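Local coordinates for protein terminase, large subunit (Enterobacteria phage P22, PDB 4DKW) that powers ATP-driven packaging of viral DNA into empty capsids and, through its C-terminal nuclease domain, cuts the genome to begin and end packaging, at residues P39-W47 against V74-V83. Sequence-based numbering, arbitrary orientation.
Sequences PQAHIQLWW and VKSWANKIPV
H42 and Q44 of strand 40-47 reach the last turn of the helix ending at A78, whose axis lies 9.7 Å from the strand's and runs 29° from it. A type II turn, A78 to I81, then leads on to V83. The two side chains alternate with I43, which points away toward the metal-binding side of this RNase H-like nuclease domain. The rim of the W77 six-membered ring, at CZ3, meets both: 3.5 Å from H42 CD2, with the rings oblique at 46°, and 3.7 Å from Q44 CB. V83 CG2 closes on the imidazole edge at H42 CE1 (3.7 Å), and A78 CB lies 3.6 Å from H42 NE2. With CG anti to the backbone N (chi1 -179°) and its chain extended, Q44 carries its amide past the indole to the helix end, where NE2 gives W77 O a bent hydrogen bond (2.9 Å) from above the carbonyl plane. Q44 OE1 accepts a nearly straight bond from W46 NE1 (2.8 Å). D30 on strand 27-33 also accepts from Q44 NE2. Bonds at both ends of the Q44 amide should fix its flip; with D30 OD2 at H42 NE2 and Q32 OE1 at ND1, both imidazole nitrogens face oxygens, which may favour the protonated ring.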
ATOM      1  N   PRO A  39       0.620  13.276  -4.442  1.00 38.20           N
ATOM      2  CA  PRO A  39       0.130  12.860  -3.124  1.00 38.64           C
ATOM      3  C   PRO A  39       1.041  11.809  -2.491  1.00 32.50           C
ATOM      4  O   PRO A  39       1.588  10.966  -3.193  1.00 34.58           O
ATOM      5  CB  PRO A  39      -1.237  12.233  -3.439  1.00 27.33           C
ATOM      6  CG  PRO A  39      -1.648  12.869  -4.730  1.00 30.71           C
ATOM      7  CD  PRO A  39      -0.376  13.057  -5.505  1.00 30.58           C
ATOM      8  N   GLN A  40       1.215  11.862  -1.181  1.00 29.58           N
ATOM      9  CA  GLN A  40       1.728  10.700  -0.472  1.00 30.59           C
ATOM     10  C   GLN A  40       0.549   9.803  -0.078  1.00 31.71           C
ATOM     11  O   GLN A  40      -0.605  10.250  -0.043  1.00 32.40           O
ATOM     12  CB  GLN A  40       2.525  11.123   0.765  1.00 33.83           C
ATOM     13  CG  GLN A  40       1.701  11.768   1.868  1.00 32.89           C
ATOM     14  CD  GLN A  40       2.533  12.038   3.108  1.00 37.14           C
ATOM     15  OE1 GLN A  40       2.933  11.110   3.814  1.00 34.71           O
ATOM     16  NE2 GLN A  40       2.811  13.309   3.370  1.00 36.12           N
ATOM     17  N   ALA A  41       0.833   8.535   0.197  1.00 31.18           N
ATOM     18  CA  ALA A  41      -0.188   7.628   0.713  1.00 28.17           C
ATOM     19  C   ALA A  41       0.345   6.801   1.875  1.00 27.34           C
ATOM     20  O   ALA A  41       1.479   6.325   1.841  1.00 33.83           O
ATOM     21  CB  ALA A  41      -0.720   6.713  -0.397  1.00 22.29           C
ATOM     22  N   HIS A  42      -0.467   6.648   2.913  1.00 24.72           N
ATOM     23  CA  HIS A  42      -0.173   5.681   3.962  1.00 21.87           C
ATOM     24  C   HIS A  42      -1.358   4.726   4.075  1.00 29.39           C
ATOM     25  O   HIS A  42      -2.496   5.174   4.229  1.00 30.28           O
ATOM     26  CB  HIS A  42       0.070   6.381   5.302  1.00 26.11           C
ATOM     27  CG  HIS A  42       0.684   5.491   6.339  1.00 24.57           C
ATOM     28  ND1 HIS A  42       2.047   5.344   6.474  1.00 28.16           N
ATOM     29  CD2 HIS A  42       0.122   4.677   7.260  1.00 21.29           C
ATOM     30  CE1 HIS A  42       2.297   4.486   7.449  1.00 26.90           C
ATOM     31  NE2 HIS A  42       1.150   4.074   7.946  1.00 19.94           N
ATOM     32  N   ILE A  43      -1.100   3.422   3.983  1.00 28.75           N
ATOM     33  CA  ILE A  43      -2.175   2.428   3.990  1.00 25.52           C
ATOM     34  C   ILE A  43      -1.972   1.407   5.087  1.00 23.21           C
ATOM     35  O   ILE A  43      -0.883   1.280   5.635  1.00 22.38           O
ATOM     36  CB  ILE A  43      -2.307   1.686   2.629  1.00 20.83           C
ATOM     37  CG1 ILE A  43      -1.048   0.860   2.316  1.00 19.67           C
ATOM     38  CG2 ILE A  43      -2.591   2.687   1.501  1.00 16.87           C
ATOM     39  CD1 ILE A  43      -1.039  -0.626   2.820  1.00 14.92           C
ATOM     40  N   GLN A  44      -3.032   0.674   5.399  1.00 27.17           N
ATOM     41  CA  GLN A  44      -2.929  -0.453   6.312  1.00 24.95           C
ATOM     42  C   GLN A  44      -3.622  -1.656   5.691  1.00 23.72           C
ATOM     43  O   GLN A  44      -4.765  -1.577   5.236  1.00 21.43           O
ATOM     44  CB  GLN A  44      -3.524  -0.145   7.694  1.00 23.16           C
ATOM     45  CG  GLN A  44      -3.398  -1.310   8.679  1.00 18.50           C
ATOM     46  CD  GLN A  44      -3.750  -0.915  10.098  1.00 23.68           C
ATOM     47  OE1 GLN A  44      -4.828  -1.237  10.594  1.00 28.48           O
ATOM     48  NE2 GLN A  44      -2.843  -0.202  10.758  1.00 24.44           N
ATOM     49  N   LEU A  45      -2.909  -2.769   5.685  1.00 17.80           N
ATOM     50  CA  LEU A  45      -3.384  -3.983   5.088  1.00 16.23           C
ATOM     51  C   LEU A  45      -3.521  -5.022   6.192  1.00 23.65           C
ATOM     52  O   LEU A  45      -2.647  -5.135   7.055  1.00 20.04           O
ATOM     53  CB  LEU A  45      -2.342  -4.418   4.059  1.00 21.81           C
ATOM     54  CG  LEU A  45      -2.590  -5.486   3.012  1.00 25.69           C
ATOM     55  CD1 LEU A  45      -3.768  -5.114   2.100  1.00 20.83           C
ATOM     56  CD2 LEU A  45      -1.306  -5.640   2.218  1.00 25.41           C
ATOM     57  N   TRP A  46      -4.628  -5.760   6.196  1.00 21.92           N
ATOM     58  CA  TRP A  46      -4.782  -6.868   7.131  1.00 20.71           C
ATOM     59  C   TRP A  46      -4.669  -8.157   6.348  1.00 21.15           C
ATOM     60  O   TRP A  46      -5.154  -8.241   5.216  1.00 25.22           O
ATOM     61  CB  TRP A  46      -6.133  -6.822   7.838  1.00 20.73           C
ATOM     62  CG  TRP A  46      -6.358  -5.596   8.648  1.00 17.80           C
ATOM     63  CD1 TRP A  46      -5.441  -4.636   8.967  1.00 23.72           C
ATOM     64  CD2 TRP A  46      -7.594  -5.188   9.247  1.00 21.24           C
ATOM     65  NE1 TRP A  46      -6.027  -3.658   9.734  1.00 22.88           N
ATOM     66  CE2 TRP A  46      -7.346  -3.974   9.922  1.00 24.18           C
ATOM     67  CE3 TRP A  46      -8.884  -5.739   9.287  1.00 18.31           C
ATOM     68  CZ2 TRP A  46      -8.351  -3.293  10.616  1.00 22.18           C
ATOM     69  CZ3 TRP A  46      -9.877  -5.063   9.981  1.00 22.72           C
ATOM     70  CH2 TRP A  46      -9.605  -3.853  10.636  1.00 22.16           C
ATOM     71  N   TRP A  47      -4.014  -9.146   6.949  1.00 21.36           N
ATOM     72  CA  TRP A  47      -3.809 -10.449   6.322  1.00 16.08           C
ATOM     73  C   TRP A  47      -4.327 -11.573   7.232  1.00 20.27           C
ATOM     74  O   TRP A  47      -3.805 -11.806   8.321  1.00 25.68           O
ATOM     75  CB  TRP A  47      -2.321 -10.665   6.015  1.00 16.37           C
ATOM     76  CG  TRP A  47      -2.027 -11.882   5.198  1.00 19.81           C
ATOM     77  CD1 TRP A  47      -2.920 -12.630   4.480  1.00 18.77           C
ATOM     78  CD2 TRP A  47      -0.739 -12.483   4.992  1.00 19.33           C
ATOM     79  NE1 TRP A  47      -2.273 -13.671   3.855  1.00 19.18           N
ATOM     80  CE2 TRP A  47      -0.943 -13.604   4.146  1.00 18.75           C
ATOM     81  CE3 TRP A  47       0.544 -12.189   5.437  1.00 16.40           C
ATOM     82  CZ2 TRP A  47       0.126 -14.430   3.739  1.00 16.24           C
ATOM     83  CZ3 TRP A  47       1.592 -13.010   5.035  1.00 18.33           C
ATOM     84  CH2 TRP A  47       1.376 -14.116   4.195  1.00 17.30           C
ATOM     85  N   VAL A  74      -2.709   9.837  10.767  1.00 43.44           N
ATOM     86  CA  VAL A  74      -2.937   8.386  10.741  1.00 42.26           C
ATOM     87  C   VAL A  74      -2.470   7.630  11.982  1.00 42.35           C
ATOM     88  O   VAL A  74      -2.662   6.416  12.060  1.00 41.65           O
ATOM     89  CB  VAL A  74      -2.279   7.702   9.507  1.00 28.22           C
ATOM     90  CG1 VAL A  74      -2.689   8.400   8.215  1.00 29.09           C
ATOM     91  CG2 VAL A  74      -0.774   7.667   9.649  1.00 26.13           C
ATOM     92  N   LYS A  75      -1.861   8.319  12.946  1.00 45.01           N
ATOM     93  CA  LYS A  75      -1.247   7.622  14.086  1.00 44.02           C
ATOM     94  C   LYS A  75      -2.218   6.774  14.902  1.00 41.80           C
ATOM     95  O   LYS A  75      -1.797   5.814  15.548  1.00 35.54           O
ATOM     96  CB  LYS A  75      -0.493   8.577  15.020  1.00 43.81           C
ATOM     97  CG  LYS A  75      -1.343   9.643  15.681  1.00 46.99           C
ATOM     98  CD  LYS A  75      -0.459  10.589  16.472  1.00 53.72           C
ATOM     99  CE  LYS A  75      -1.261  11.712  17.102  1.00 64.36           C
ATOM    100  NZ  LYS A  75      -2.256  11.178  18.069  1.00 72.74           N
ATOM    101  N   SER A  76      -3.502   7.124  14.866  1.00 40.48           N
ATOM    102  CA  SER A  76      -4.518   6.368  15.597  1.00 40.07           C
ATOM    103  C   SER A  76      -4.552   4.905  15.164  1.00 41.31           C
ATOM    104  O   SER A  76      -4.738   4.014  15.997  1.00 41.89           O
ATOM    105  CB  SER A  76      -5.910   7.009  15.467  1.00 40.51           C
ATOM    106  OG  SER A  76      -6.306   7.147  14.112  1.00 41.23           O
ATOM    107  N   TRP A  77      -4.364   4.661  13.865  1.00 38.99           N
ATOM    108  CA  TRP A  77      -4.289   3.290  13.354  1.00 30.39           C
ATOM    109  C   TRP A  77      -2.872   2.822  12.972  1.00 31.46           C
ATOM    110  O   TRP A  77      -2.589   1.614  12.968  1.00 36.01           O
ATOM    111  CB  TRP A  77      -5.301   3.034  12.210  1.00 27.91           C
ATOM    112  CG  TRP A  77      -5.357   4.057  11.095  1.00 30.69           C
ATOM    113  CD1 TRP A  77      -6.158   5.166  11.037  1.00 29.68           C
ATOM    114  CD2 TRP A  77      -4.610   4.044   9.863  1.00 33.85           C
ATOM    115  NE1 TRP A  77      -5.945   5.846   9.859  1.00 26.45           N
ATOM    116  CE2 TRP A  77      -5.005   5.179   9.121  1.00 27.03           C
ATOM    117  CE3 TRP A  77      -3.645   3.188   9.318  1.00 26.95           C
ATOM    118  CZ2 TRP A  77      -4.470   5.473   7.864  1.00 26.76           C
ATOM    119  CZ3 TRP A  77      -3.116   3.486   8.069  1.00 20.51           C
ATOM    120  CH2 TRP A  77      -3.525   4.619   7.361  1.00 23.32           C
ATOM    121  N   ALA A  78      -1.986   3.770  12.674  1.00 31.79           N
ATOM    122  CA  ALA A  78      -0.635   3.446  12.218  1.00 27.70           C
ATOM    123  C   ALA A  78       0.341   3.155  13.361  1.00 30.76           C
ATOM    124  O   ALA A  78       1.415   2.615  13.135  1.00 30.84           O
ATOM    125  CB  ALA A  78      -0.096   4.563  11.331  1.00 27.26           C
ATOM    126  N   ASN A  79      -0.032   3.524  14.583  1.00 32.53           N
ATOM    127  CA  ASN A  79       0.857   3.391  15.733  1.00 33.92           C
ATOM    128  C   ASN A  79       1.367   1.963  15.950  1.00 36.61           C
ATOM    129  O   ASN A  79       0.575   1.026  16.054  1.00 36.77           O
ATOM    130  CB  ASN A  79       0.162   3.908  16.995  1.00 34.84           C
ATOM    131  CG  ASN A  79       1.117   4.099  18.149  1.00 40.43           C
ATOM    132  OD1 ASN A  79       2.285   4.435  17.960  1.00 45.86           O
ATOM    133  ND2 ASN A  79       0.622   3.886  19.356  1.00 43.23           N
ATOM    134  N   LYS A  80       2.692   1.824  16.002  1.00 38.22           N
ATOM    135  CA  LYS A  80       3.389   0.556  16.261  1.00 37.89           C
ATOM    136  C   LYS A  80       3.340  -0.472  15.125  1.00 33.32           C
ATOM    137  O   LYS A  80       3.894  -1.563  15.251  1.00 39.11           O
ATOM    138  CB  LYS A  80       2.930  -0.077  17.585  1.00 35.80           C
ATOM    139  CG  LYS A  80       3.554   0.535  18.817  1.00 47.50           C
ATOM    140  CD  LYS A  80       2.490   1.058  19.768  1.00 62.86           C
ATOM    141  CE  LYS A  80       1.483  -0.021  20.140  1.00 74.33           C
ATOM    142  NZ  LYS A  80       0.451   0.464  21.106  1.00 79.89           N
ATOM    143  N   ILE A  81       2.698  -0.126  14.013  1.00 30.02           N
ATOM    144  CA  ILE A  81       2.594  -1.046  12.876  1.00 27.41           C
ATOM    145  C   ILE A  81       3.795  -0.883  11.941  1.00 24.85           C
ATOM    146  O   ILE A  81       4.108   0.240  11.543  1.00 33.58           O
ATOM    147  CB  ILE A  81       1.310  -0.777  12.072  1.00 26.16           C
ATOM    148  CG1 ILE A  81       0.091  -0.739  13.001  1.00 27.15           C
ATOM    149  CG2 ILE A  81       1.155  -1.790  10.970  1.00 19.72           C
ATOM    150  CD1 ILE A  81      -0.058  -1.961  13.899  1.00 32.04           C
ATOM    151  N   PRO A  82       4.479  -1.991  11.594  1.00 31.11           N
ATOM    152  CA  PRO A  82       5.636  -1.897  10.689  1.00 31.43           C
ATOM    153  C   PRO A  82       5.229  -1.272   9.356  1.00 32.65           C
ATOM    154  O   PRO A  82       4.132  -1.552   8.865  1.00 29.51           O
ATOM    155  CB  PRO A  82       6.047  -3.359  10.474  1.00 28.71           C
ATOM    156  CG  PRO A  82       5.392  -4.123  11.578  1.00 33.48           C
ATOM    157  CD  PRO A  82       4.149  -3.387  11.929  1.00 29.35           C
ATOM    158  N   VAL A  83       6.088  -0.434   8.788  1.00 29.89           N
ATOM    159  CA  VAL A  83       5.757   0.277   7.556  1.00 28.01           C
ATOM    160  C   VAL A  83       6.687  -0.087   6.406  1.00 31.44           C
ATOM    161  O   VAL A  83       7.908   0.049   6.519  1.00 34.07           O
ATOM    162  CB  VAL A  83       5.812   1.804   7.761  1.00 24.10           C
ATOM    163  CG1 VAL A  83       5.488   2.538   6.461  1.00 21.25           C
ATOM    164  CG2 VAL A  83       4.859   2.218   8.864  1.00 27.15           C
TER